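Local coordinates for putative cytoplasmic protein (Enterobacter cloacae, PDB 4HFL) that is a type VI secretion effector of the Tae4 amidase family that probably cleaves amide bonds in the peptidoglycan of rival bacteria and is inhibited by the immunity protein Tai4, at residues Thr104-Ala109 with Thr171-Lys176; Gly22-Arg27 with Asn68-Pro73. All blocks are in the same frame, centred on the assembly; numbering follows the deposited sequence.

Contact 1 (Thr104-Ala109 with Thr171-Lys176)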
loop_
_atom_site.group_PDB
_atom_site.type_symbol
_atom_site.label_atom_id
_atom_site.label_comp_id
_atom_site.label_asym_id
_atom_site.label_seq_id
_atom_site.Cartn_x
_atom_site.Cartn_y
_atom_site.Cartn_z
ATOM N N THR A 104 6.007 -7.357 -8.992
ATOM C CA THR A 104 5.642 -7.940 -10.286
ATOM C C THR A 104 5.301 -6.875 -11.307
ATOM O O THR A 104 5.286 -7.154 -12.504
ATOM C CB THR A 104 4.450 -8.903 -10.171
ATOM O OG1 THR A 104 3.244 -8.152 -9.979
ATOM C CG2 THR A 104 4.651 -9.862 -8.992
ATOM N N VAL A 105 5.011 -5.659 -10.839
ATOM C CA VAL A 105 4.683 -4.558 -11.753
ATOM C C VAL A 105 5.720 -3.424 -11.763
ATOM O O VAL A 105 5.895 -2.745 -12.777
ATOM C CB VAL A 105 3.238 -4.020 -11.526
ATOM C CG1 VAL A 105 2.223 -5.054 -11.992
ATOM C CG2 VAL A 105 2.993 -3.667 -10.050
ATOM N N LEU A 106 6.437 -3.250 -10.655
ATOM C CA LEU A 106 7.449 -2.196 -10.567
ATOM C C LEU A 106 8.876 -2.694 -10.812
ATOM O O LEU A 106 9.787 -1.881 -11.033
ATOM C CB LEU A 106 7.390 -1.517 -9.198
ATOM C CG LEU A 106 6.032 -0.974 -8.804
ATOM C CD1 LEU A 106 6.077 -0.360 -7.401
ATOM C CD2 LEU A 106 5.587 0.071 -9.845
ATOM N N GLY A 107 9.073 -4.012 -10.773
ATOM C CA GLY A 107 10.414 -4.575 -10.851
ATOM C C GLY A 107 10.998 -4.712 -9.454
ATOM O O GLY A 107 10.331 -4.418 -8.455
ATOM N N LYS A 108 12.243 -5.162 -9.362
ATOM C CA LYS A 108 12.861 -5.310 -8.052
ATOM C C LYS A 108 12.981 -3.951 -7.350
ATOM O O LYS A 108 13.192 -2.907 -7.997
ATOM C CB LYS A 108 14.221 -6.008 -8.163
ATOM C CG LYS A 108 14.752 -6.501 -6.801
ATOM C CD LYS A 108 16.067 -7.256 -6.952
ATOM C CE LYS A 108 16.592 -7.720 -5.595
ATOM N NZ LYS A 108 15.763 -8.784 -5.000
ATOM N N ALA A 109 12.783 -3.961 -6.033
ATOM C CA ALA A 109 12.931 -2.757 -5.209
ATOM C C ALA A 109 14.310 -2.137 -5.324
ATOM O O ALA A 109 15.322 -2.842 -5.461
ATOM C CB ALA A 109 12.669 -3.076 -3.783
ATOM N N THR A 171 11.164 -1.919 2.363
ATOM C CA THR A 171 11.401 -2.187 0.954
ATOM C C THR A 171 10.757 -1.025 0.192
ATOM O O THR A 171 9.620 -0.632 0.482
ATOM C CB THR A 171 10.762 -3.544 0.559
ATOM O OG1 THR A 171 11.436 -4.606 1.248
ATOM C CG2 THR A 171 10.881 -3.803 -0.932
ATOM N N PHE A 172 11.490 -0.483 -0.773
ATOM C CA PHE A 172 11.220 0.832 -1.312
ATOM C C PHE A 172 11.525 0.936 -2.805
ATOM O O PHE A 172 12.595 0.471 -3.261
ATOM C CB PHE A 172 12.072 1.860 -0.564
ATOM C CG PHE A 172 12.097 3.219 -1.222
ATOM C CD1 PHE A 172 11.111 4.146 -0.939
ATOM C CD2 PHE A 172 13.108 3.567 -2.110
ATOM C CE1 PHE A 172 11.118 5.398 -1.544
ATOM C CE2 PHE A 172 13.127 4.821 -2.722
ATOM C CZ PHE A 172 12.128 5.737 -2.435
ATOM N N TRP A 173 10.598 1.575 -3.532
ATOM C CA TRP A 173 10.772 1.941 -4.953
ATOM C C TRP A 173 10.685 3.447 -5.123
ATOM O O TRP A 173 9.717 4.077 -4.673
ATOM C CB TRP A 173 9.663 1.332 -5.829
ATOM C CG TRP A 173 9.646 -0.182 -5.923
ATOM C CD1 TRP A 173 10.129 -0.934 -6.948
ATOM C CD2 TRP A 173 9.079 -1.103 -4.979
ATOM N NE1 TRP A 173 9.930 -2.271 -6.690
ATOM C CE2 TRP A 173 9.279 -2.400 -5.493
ATOM C CE3 TRP A 173 8.428 -0.957 -3.745
ATOM C CZ2 TRP A 173 8.860 -3.550 -4.814
ATOM C CZ3 TRP A 173 8.011 -2.094 -3.077
ATOM C CH2 TRP A 173 8.235 -3.378 -3.610
ATOM N N SER A 174 11.670 4.029 -5.801
ATOM C CA SER A 174 11.631 5.456 -6.121
ATOM C C SER A 174 10.535 5.754 -7.139
ATOM O O SER A 174 10.338 4.999 -8.102
ATOM C CB SER A 174 12.985 5.918 -6.701
ATOM O OG SER A 174 13.950 6.058 -5.681
ATOM N N LEU A 175 9.833 6.862 -6.934
ATOM C CA LEU A 175 8.917 7.367 -7.949
ATOM C C LEU A 175 9.357 8.762 -8.353
ATOM O O LEU A 175 9.770 9.559 -7.492
ATOM C CB LEU A 175 7.470 7.373 -7.435
ATOM C CG LEU A 175 6.825 6.039 -7.007
ATOM C CD1 LEU A 175 5.378 6.271 -6.599
ATOM C CD2 LEU A 175 6.889 4.968 -8.100
ATOM N N LYS A 176 9.300 9.051 -9.663
ATOM C CA LYS A 176 9.541 10.398 -10.160
ATOM C C LYS A 176 8.236 11.185 -10.229
ATOM O O LYS A 176 8.244 12.368 -9.947
ATOM C CB LYS A 176 10.190 10.368 -11.538
ATOM C CG LYS A 176 11.698 10.245 -11.485
ATOM C CD LYS A 176 12.380 11.586 -11.786
ATOM C CE LYS A 176 12.161 11.988 -13.237
ATOM N NZ LYS A 176 13.092 13.059 -13.709
#

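Contact 2 (Gly22-Arg27 with Asn68-Pro73)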
loop_
_atom_site.group_PDB
_atom_site.type_symbol
_atom_site.label_atom_id
_atom_site.label_comp_id
_atom_site.label_asym_id
_atom_site.label_seq_id
_atom_site.Cartn_x
_atom_site.Cartn_y
_atom_site.Cartn_z
ATOM N N GLY A 22 3.897 12.413 -7.872
ATOM C CA GLY A 22 2.853 13.390 -7.614
ATOM C C GLY A 22 1.475 12.773 -7.710
ATOM O O GLY A 22 0.664 12.919 -6.799
ATOM N N ALA A 23 1.212 12.075 -8.813
ATOM C CA ALA A 23 -0.077 11.427 -9.035
ATOM C C ALA A 23 -0.426 10.398 -7.950
ATOM O O ALA A 23 -1.567 10.341 -7.460
ATOM C CB ALA A 23 -0.101 10.790 -10.400
ATOM N N ALA A 24 0.553 9.574 -7.594
ATOM C CA ALA A 24 0.364 8.603 -6.535
ATOM C C ALA A 24 0.026 9.331 -5.226
ATOM O O ALA A 24 -0.936 8.993 -4.541
ATOM C CB ALA A 24 1.626 7.746 -6.394
ATOM N N TRP A 25 0.794 10.369 -4.907
ATOM C CA TRP A 25 0.571 11.126 -3.677
ATOM C C TRP A 25 -0.828 11.738 -3.627
ATOM O O TRP A 25 -1.485 11.751 -2.564
ATOM C CB TRP A 25 1.636 12.220 -3.525
ATOM C CG TRP A 25 1.594 12.860 -2.169
ATOM C CD1 TRP A 25 0.887 13.977 -1.800
ATOM C CD2 TRP A 25 2.278 12.408 -0.986
ATOM N NE1 TRP A 25 1.097 14.244 -0.461
ATOM C CE2 TRP A 25 1.947 13.297 0.056
ATOM C CE3 TRP A 25 3.140 11.339 -0.713
ATOM C CZ2 TRP A 25 2.450 13.143 1.344
ATOM C CZ3 TRP A 25 3.634 11.198 0.559
ATOM C CH2 TRP A 25 3.291 12.092 1.570
ATOM N N ASN A 26 -1.277 12.241 -4.779
ATOM C CA ASN A 26 -2.600 12.860 -4.912
ATOM C C ASN A 26 -3.758 11.875 -4.738
ATOM O O ASN A 26 -4.719 12.137 -3.976
ATOM C CB ASN A 26 -2.719 13.581 -6.265
ATOM C CG ASN A 26 -1.820 14.803 -6.361
ATOM O OD1 ASN A 26 -1.308 15.295 -5.351
ATOM N ND2 ASN A 26 -1.639 15.315 -7.582
ATOM N N ARG A 27 -3.678 10.736 -5.432
ATOM C CA ARG A 27 -4.711 9.706 -5.233
ATOM C C ARG A 27 -4.738 9.199 -3.767
ATOM O O ARG A 27 -5.820 9.038 -3.130
ATOM C CB ARG A 27 -4.538 8.542 -6.229
ATOM C CG ARG A 27 -4.471 8.943 -7.718
ATOM C CD ARG A 27 -5.842 9.386 -8.320
ATOM N NE ARG A 27 -6.212 10.735 -7.891
ATOM C CZ ARG A 27 -5.655 11.847 -8.357
ATOM N NH1 ARG A 27 -4.696 11.778 -9.277
ATOM N NH2 ARG A 27 -6.049 13.032 -7.893
ATOM N N ASN A 68 -4.712 1.652 -9.264
ATOM C CA ASN A 68 -5.757 1.634 -10.290
ATOM C C ASN A 68 -5.845 2.951 -11.003
ATOM O O ASN A 68 -6.025 2.997 -12.225
ATOM C CB ASN A 68 -7.139 1.319 -9.673
ATOM C CG ASN A 68 -7.394 -0.176 -9.526
ATOM O OD1 ASN A 68 -6.977 -0.980 -10.373
ATOM N ND2 ASN A 68 -8.082 -0.558 -8.444
ATOM N N TYR A 69 -5.744 4.039 -10.246
ATOM C CA TYR A 69 -5.943 5.341 -10.882
ATOM C C TYR A 69 -4.659 5.990 -11.394
ATOM O O TYR A 69 -4.694 7.054 -12.016
ATOM C CB TYR A 69 -6.786 6.253 -9.988
ATOM C CG TYR A 69 -8.242 5.843 -10.029
ATOM C CD1 TYR A 69 -9.124 6.431 -10.919
ATOM C CD2 TYR A 69 -8.724 4.835 -9.205
ATOM C CE1 TYR A 69 -10.463 6.043 -10.972
ATOM C CE2 TYR A 69 -10.053 4.443 -9.246
ATOM C CZ TYR A 69 -10.915 5.049 -10.131
ATOM O OH TYR A 69 -12.234 4.644 -10.166
ATOM N N CYS A 70 -3.530 5.317 -11.167
ATOM C CA CYS A 70 -2.251 5.748 -11.726
ATOM C C CYS A 70 -1.860 4.879 -12.926
ATOM O O CYS A 70 -0.756 4.995 -13.456
ATOM C CB CYS A 70 -1.152 5.715 -10.656
ATOM S SG CYS A 70 -1.290 7.079 -9.487
ATOM N N GLY A 71 -2.769 4.010 -13.355
ATOM C CA GLY A 71 -2.569 3.267 -14.591
ATOM C C GLY A 71 -1.905 1.914 -14.421
ATOM O O GLY A 71 -1.323 1.397 -15.381
ATOM N N ILE A 72 -1.969 1.358 -13.205
ATOM C CA ILE A 72 -1.612 -0.031 -12.961
ATOM C C ILE A 72 -2.877 -0.734 -12.465
ATOM O O ILE A 72 -3.189 -0.721 -11.265
ATOM C CB ILE A 72 -0.462 -0.170 -11.920
ATOM C CG1 ILE A 72 0.855 0.399 -12.480
ATOM C CG2 ILE A 72 -0.272 -1.633 -11.490
ATOM C CD1 ILE A 72 1.995 0.461 -11.464
ATOM N N PRO A 73 -3.618 -1.352 -13.390
ATOM C CA PRO A 73 -4.904 -1.941 -13.005
ATOM C C PRO A 73 -4.695 -3.202 -12.176
ATOM O O PRO A 73 -3.936 -4.078 -12.601
ATOM C CB PRO A 73 -5.572 -2.253 -14.362
ATOM C CG PRO A 73 -4.435 -2.411 -15.330
ATOM C CD PRO A 73 -3.313 -1.524 -14.826
#

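Contact 1 (Thr104-Ala109 with Thr171-Lys176)
Trp173 NE1 donates its hydrogen to Gly107 O at 2.8 Å, and the N-H...O angle of 167° makes this a nearly straight bond. The acceptor lies close to the indole plane, whereas the donor stands about 40° out of the carbonyl plane. Each face of the indole is covered from the 104-109 segment. Over one face Ala109 CA sits 3.7 Å from the centroid of the five-membered ring, a CH-pi contact; over the opposite face Leu106 CB makes a second one at 3.9 Å. Leu106 CD1 adds to the latter side, 3.9 Å from Trp173 CG, with the two side chains crossing at about a right angle. Gly107 is the first residue past helix 95-106 and has positive phi, turning the chain so that it passes around the N-H rim of the indole toward strand 111-114. That strand pairs antiparallel with 166-174 in the four-stranded antiparallel sheet, consistent with the family's place in the CA peptidase clan, and Trp173 of the sheet packs against the connection between helix 95-106 and strand 111-114. With CG anti to the carbonyl carbon (chi1 -65°), the indole extends from the strand toward the 104-109 segment. Further along, Ala109 CB meets Thr171 CG2 at 3.4 Å, tighter than ordinary van der Waals contact, while Thr171 OG1 is hydrogen-bonded to Asn169 OD1.

Contact 2 (Gly22-Arg27 with Asn68-Pro73)
Cys70 SG rests against the backbone of helix 21-30, with Ala24 N at 3.6 Å and Ala24 CA at 3.7 Å. The methyl groups stand farther off: Ala23 CB is 4.0 Å from the sulfur and Ala24 CB 4.3 Å, so the sulfur lies nearer the main chain than either methyl. Next along the helix, Arg27 CG comes within 4.1 Å of Cys70 SG and Arg27 CD within 3.7 Å of Tyr69 CB. With no hydrogen bond between the segments, the contact is one of van der Waals touches. It joins helix 21-30 to the last part of helix 59-69 and the segment that follows. Cys70 SG is anti to the carbonyl carbon (chi1 -75°), which directs it at helix 21-30. In Arg27 the bend at chi2 (-73°) places CD against Tyr69 CB. The guanidinium plane is inclined 72° to the Tyr69 ring. The polar ends have partners beyond the two segments: Arg27 NH2 forms a salt bridge with Glu30 OE2, about one helical turn onward, and Tyr69 OH is hydrogen-bonded to Asp87 OD2. Behind the first shell, Ala24 also packs on Val66 and Arg27 on Tyr65, both of helix 59-69.

Contact 1 is partly buried and joins the end of helix 95-106 to the inner strand 166-174, whereas contact 2 lies at the surface and joins helix 21-30 to the end of 59-69 and the residues after it. The buried areas, 281 and 158 Å², follow that difference. Contact 1 combines a directed hydrogen bond with the two faces of one indole; contact 2 depends on a thiol and aliphatic carbons, its charged group being paired within its own helix. Their centres are 14 Å apart, and apolar side chains bridge them: Leu106 CD2 meets Ile72 CD1 at 4.0 Å, and Leu175 CD1 meets Ala24 CB at 4.0 Å. Both segments of contact 2 precede those of contact 1 in the chain.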